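Local coordinates for protein methylmalonate-semialdehyde dehydrogenase (Oceanimonas doudoroffii, PDB 4ZZ7) that catalyses the NAD-dependent, CoA-acylating oxidation of methylmalonate semialdehyde, as a member of the aldehyde dehydrogenase family, at residues T5-T17 / P181-E193. Numbering follows the deposited sequence.
Sequences TTIGHLINGQLVT and PSSTLYIAQLLQE
Strand 6-10 and the turn after it follow helix 182-193 in the same general direction, from Ile7 beside Ser182 (CA to CA 7.3 Å) through Leu10 beside Leu185 to Gly13 beside Gln192, and strand 15-16 turns back beside strand 6-10. No hydrogen bond joins the two segments, and the contact is mainly apolar. Leu185 sits in the middle. Its CG lies opposite the backbone N across the first torsion (chi1 -165°), and its two methyls divide the work: CD1 reaches CB of Leu10 at 4.0 Å, while CD2 meets CD2 of Leu15, also at 4.0 Å. Leu10 sends its CD2 onward to the next turn, 3.7 Å from CB of Ala188. Around Pro181 and Ser182, Ile7 crosses Pro181 at about a right angle and sets CD1 3.8 Å from the ring carbon CG. The same methyl lies against the Ser182 hydroxyl, which is hydrogen-bonded to Glu92 and Lys35. Leu15 and Gln189 form the more open border. The extended Gln189 chain crosses Leu15 at about a right angle and brings OE1 beside its CD2. Beyond Leu10, Gln192 packs against CA of Gly13. His9 points away from the helix and is hydrogen-bonded through ND1 to the backbone N of Asn205. The contact packs the N-terminal beta hairpin on a helix of the Rossmann-like NAD-binding domain of aldehyde dehydrogenases, with Val203 of strand 201-203 touching both Leu10 and Leu185.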
loop_
_atom_site.group_PDB
_atom_site.type_symbol
_atom_site.label_atom_id
_atom_site.label_comp_id
_atom_site.label_asym_id
_atom_site.label_seq_id
_atom_site.Cartn_x
_atom_site.Cartn_y
_atom_site.Cartn_z
ATOM N N THR A 5 41.783 14.523 -25.642
ATOM C CA THR A 5 40.879 13.378 -25.878
ATOM C C THR A 5 39.461 13.826 -26.282
ATOM O O THR A 5 39.022 14.927 -25.918
ATOM C CB THR A 5 40.786 12.455 -24.627
ATOM O OG1 THR A 5 40.192 13.172 -23.535
ATOM C CG2 THR A 5 42.182 11.902 -24.202
ATOM N N THR A 6 38.752 12.978 -27.033
ATOM C CA THR A 6 37.360 13.273 -27.440
ATOM C C THR A 6 36.348 12.329 -26.771
ATOM O O THR A 6 36.433 11.114 -26.900
ATOM C CB THR A 6 37.195 13.255 -28.971
ATOM O OG1 THR A 6 38.156 14.137 -29.548
ATOM C CG2 THR A 6 35.814 13.745 -29.402
ATOM N N ILE A 7 35.387 12.916 -26.063
ATOM C CA ILE A 7 34.367 12.170 -25.308
ATOM C C ILE A 7 33.217 11.714 -26.209
ATOM O O ILE A 7 32.583 12.517 -26.925
ATOM C CB ILE A 7 33.775 13.021 -24.169
ATOM C CG1 ILE A 7 34.879 13.446 -23.199
ATOM C CG2 ILE A 7 32.684 12.242 -23.436
ATOM C CD1 ILE A 7 34.487 14.602 -22.312
ATOM N N GLY A 8 32.919 10.433 -26.143
ATOM C CA GLY A 8 31.984 9.858 -27.087
ATOM C C GLY A 8 30.613 9.587 -26.509
ATOM O O GLY A 8 30.110 10.329 -25.680
ATOM N N HIS A 9 30.040 8.486 -26.976
ATOM C CA HIS A 9 28.694 8.080 -26.667
ATOM C C HIS A 9 28.691 6.593 -26.403
ATOM O O HIS A 9 29.460 5.856 -26.990
ATOM C CB HIS A 9 27.772 8.329 -27.851
ATOM C CG HIS A 9 27.946 9.662 -28.494
ATOM N ND1 HIS A 9 27.762 10.839 -27.814
ATOM C CD2 HIS A 9 28.264 10.006 -29.765
ATOM C CE1 HIS A 9 27.968 11.859 -28.629
ATOM N NE2 HIS A 9 28.275 11.380 -29.821
ATOM N N LEU A 10 27.798 6.157 -25.532
ATOM C CA LEU A 10 27.616 4.756 -25.227
ATOM C C LEU A 10 26.371 4.295 -25.957
ATOM O O LEU A 10 25.255 4.660 -25.582
ATOM C CB LEU A 10 27.455 4.588 -23.718
ATOM C CG LEU A 10 27.191 3.189 -23.173
ATOM C CD1 LEU A 10 28.269 2.213 -23.607
ATOM C CD2 LEU A 10 27.115 3.262 -21.652
ATOM N N ILE A 11 26.564 3.515 -27.014
ATOM C CA ILE A 11 25.442 2.976 -27.777
ATOM C C ILE A 11 25.599 1.486 -28.032
ATOM O O ILE A 11 26.503 1.057 -28.733
ATOM C CB ILE A 11 25.273 3.683 -29.131
ATOM C CG1 ILE A 11 25.034 5.179 -28.913
ATOM C CG2 ILE A 11 24.116 3.066 -29.906
ATOM C CD1 ILE A 11 24.892 5.997 -30.183
ATOM N N ASN A 12 24.669 0.711 -27.492
ATOM C CA ASN A 12 24.720 -0.747 -27.542
ATOM C C ASN A 12 26.037 -1.295 -26.967
ATOM O O ASN A 12 26.688 -2.143 -27.564
ATOM C CB ASN A 12 24.455 -1.242 -28.966
ATOM C CG ASN A 12 23.741 -2.592 -29.003
ATOM O OD1 ASN A 12 22.594 -2.719 -28.579
ATOM N ND2 ASN A 12 24.399 -3.590 -29.537
ATOM N N GLY A 13 26.410 -0.781 -25.795
ATOM C CA GLY A 13 27.540 -1.307 -25.016
ATOM C C GLY A 13 28.909 -1.000 -25.594
ATOM O O GLY A 13 29.883 -1.718 -25.330
ATOM N N GLN A 14 28.990 0.064 -26.384
ATOM C CA GLN A 14 30.221 0.403 -27.045
ATOM C C GLN A 14 30.369 1.881 -27.202
ATOM O O GLN A 14 29.393 2.569 -27.481
ATOM C CB GLN A 14 30.255 -0.253 -28.405
ATOM C CG GLN A 14 30.462 -1.753 -28.318
ATOM C CD GLN A 14 30.829 -2.346 -29.639
ATOM O OE1 GLN A 14 30.848 -1.652 -30.660
ATOM N NE2 GLN A 14 31.128 -3.641 -29.640
ATOM N N LEU A 15 31.600 2.356 -27.011
ATOM C CA LEU A 15 31.949 3.758 -27.219
ATOM C C LEU A 15 32.016 4.100 -28.689
ATOM O O LEU A 15 32.766 3.500 -29.429
ATOM C CB LEU A 15 33.308 4.082 -26.600
ATOM C CG LEU A 15 33.367 4.151 -25.086
ATOM C CD1 LEU A 15 34.775 4.568 -24.698
ATOM C CD2 LEU A 15 32.340 5.139 -24.529
ATOM N N VAL A 16 31.239 5.078 -29.112
ATOM C CA VAL A 16 31.272 5.532 -30.501
ATOM C C VAL A 16 31.333 7.052 -30.587
ATOM O O VAL A 16 30.949 7.779 -29.668
ATOM C CB VAL A 16 30.068 5.011 -31.325
ATOM C CG1 VAL A 16 30.016 3.482 -31.302
ATOM C CG2 VAL A 16 28.757 5.605 -30.827
ATOM N N THR A 17 31.819 7.536 -31.714
ATOM C CA THR A 17 31.946 8.962 -31.871
ATOM C C THR A 17 31.685 9.377 -33.297
ATOM O O THR A 17 32.252 8.819 -34.224
ATOM C CB THR A 17 33.296 9.444 -31.348
ATOM O OG1 THR A 17 33.425 10.837 -31.646
ATOM C CG2 THR A 17 34.455 8.630 -31.943
ATOM N N PRO A 181 30.293 15.928 -18.847
ATOM C CA PRO A 181 29.801 14.634 -19.299
ATOM C C PRO A 181 30.615 13.404 -18.926
ATOM O O PRO A 181 30.131 12.290 -19.103
ATOM C CB PRO A 181 29.819 14.796 -20.815
ATOM C CG PRO A 181 31.013 15.646 -21.045
ATOM C CD PRO A 181 31.027 16.627 -19.915
ATOM N N SER A 182 31.835 13.577 -18.452
ATOM C CA SER A 182 32.711 12.422 -18.210
ATOM C C SER A 182 32.246 11.545 -17.033
ATOM O O SER A 182 32.208 10.330 -17.156
ATOM C CB SER A 182 34.179 12.861 -18.035
ATOM O OG SER A 182 34.712 13.421 -19.234
ATOM N N SER A 183 31.897 12.150 -15.904
ATOM C CA SER A 183 31.395 11.364 -14.772
ATOM C C SER A 183 30.204 10.476 -15.185
ATOM O O SER A 183 30.136 9.287 -14.863
ATOM C CB SER A 183 30.983 12.287 -13.611
ATOM O OG SER A 183 30.346 13.475 -14.072
ATOM N N THR A 184 29.284 11.084 -15.922
ATOM C CA THR A 184 28.033 10.471 -16.313
ATOM C C THR A 184 28.190 9.267 -17.241
ATOM O O THR A 184 27.395 8.331 -17.181
ATOM C CB THR A 184 27.180 11.520 -17.026
ATOM O OG1 THR A 184 27.251 12.762 -16.310
ATOM C CG2 THR A 184 25.745 11.072 -17.115
ATOM N N LEU A 185 29.181 9.334 -18.132
ATOM C CA LEU A 185 29.518 8.247 -19.031
ATOM C C LEU A 185 30.216 7.184 -18.234
ATOM O O LEU A 185 29.945 6.004 -18.382
ATOM C CB LEU A 185 30.447 8.744 -20.128
ATOM C CG LEU A 185 30.603 7.809 -21.328
ATOM C CD1 LEU A 185 29.302 7.745 -22.135
ATOM C CD2 LEU A 185 31.767 8.284 -22.189
ATOM N N TYR A 186 31.104 7.626 -17.361
ATOM C CA TYR A 186 31.852 6.725 -16.528
ATOM C C TYR A 186 30.933 5.812 -15.750
ATOM O O TYR A 186 31.191 4.619 -15.653
ATOM C CB TYR A 186 32.740 7.496 -15.560
ATOM C CG TYR A 186 33.666 6.594 -14.812
ATOM C CD1 TYR A 186 34.913 6.261 -15.332
ATOM C CD2 TYR A 186 33.290 6.049 -13.596
ATOM C CE1 TYR A 186 35.769 5.420 -14.642
ATOM C CE2 TYR A 186 34.134 5.209 -12.901
ATOM C CZ TYR A 186 35.370 4.900 -13.428
ATOM O OH TYR A 186 36.187 4.057 -12.745
ATOM N N ILE A 187 29.871 6.376 -15.177
ATOM C CA ILE A 187 28.933 5.568 -14.385
ATOM C C ILE A 187 28.066 4.688 -15.261
ATOM O O ILE A 187 27.754 3.578 -14.872
ATOM C CB ILE A 187 28.057 6.377 -13.393
ATOM C CG1 ILE A 187 27.088 7.331 -14.116
ATOM C CG2 ILE A 187 28.948 7.078 -12.379
ATOM C CD1 ILE A 187 26.126 8.055 -13.187
ATOM N N ALA A 188 27.702 5.168 -16.442
ATOM C CA ALA A 188 26.962 4.352 -17.402
ATOM C C ALA A 188 27.752 3.149 -17.892
ATOM O O ALA A 188 27.173 2.117 -18.229
ATOM C CB ALA A 188 26.515 5.192 -18.577
ATOM N N GLN A 189 29.073 3.278 -17.932
ATOM C CA GLN A 189 29.918 2.189 -18.417
ATOM C C GLN A 189 30.118 1.133 -17.364
ATOM O O GLN A 189 30.431 0.004 -17.702
ATOM C CB GLN A 189 31.270 2.693 -18.918
ATOM C CG GLN A 189 31.139 3.824 -19.923
ATOM C CD GLN A 189 32.440 4.173 -20.594
ATOM O OE1 GLN A 189 32.770 3.579 -21.613
ATOM N NE2 GLN A 189 33.190 5.142 -20.038
ATOM N N LEU A 190 29.929 1.481 -16.100
ATOM C CA LEU A 190 30.017 0.489 -15.031
ATOM C C LEU A 190 28.838 -0.456 -15.084
ATOM O O LEU A 190 28.875 -1.562 -14.554
ATOM C CB LEU A 190 30.055 1.167 -13.669
ATOM C CG LEU A 190 31.322 1.968 -13.386
ATOM C CD1 LEU A 190 31.187 2.745 -12.082
ATOM C CD2 LEU A 190 32.540 1.041 -13.380
ATOM N N LEU A 191 27.786 -0.005 -15.751
ATOM C CA LEU A 191 26.551 -0.746 -15.837
ATOM C C LEU A 191 26.675 -2.027 -16.660
ATOM O O LEU A 191 26.067 -3.032 -16.322
ATOM C CB LEU A 191 25.472 0.173 -16.374
ATOM C CG LEU A 191 24.068 -0.047 -15.866
ATOM C CD1 LEU A 191 23.935 -0.185 -14.354
ATOM C CD2 LEU A 191 23.239 1.134 -16.356
ATOM N N GLN A 192 27.484 -2.009 -17.710
ATOM C CA GLN A 192 27.750 -3.240 -18.485
ATOM C C GLN A 192 28.431 -4.320 -17.648
ATOM O O GLN A 192 28.060 -5.496 -17.731
ATOM C CB GLN A 192 28.595 -2.963 -19.740
ATOM C CG GLN A 192 27.782 -2.704 -21.004
ATOM C CD GLN A 192 26.878 -1.456 -20.926
ATOM O OE1 GLN A 192 27.284 -0.387 -20.403
ATOM N NE2 GLN A 192 25.642 -1.583 -21.470
ATOM N N GLU A 193 29.420 -3.904 -16.854
ATOM C CA GLU A 193 30.138 -4.797 -15.937
ATOM C C GLU A 193 29.232 -5.337 -14.828
ATOM O O GLU A 193 29.439 -6.450 -14.338
ATOM C CB GLU A 193 31.319 -4.058 -15.306
ATOM C CG GLU A 193 32.247 -4.949 -14.484
ATOM C CD GLU A 193 33.277 -4.162 -13.707
ATOM O OE1 GLU A 193 33.880 -4.775 -12.796
ATOM O OE2 GLU A 193 33.465 -2.950 -13.999
#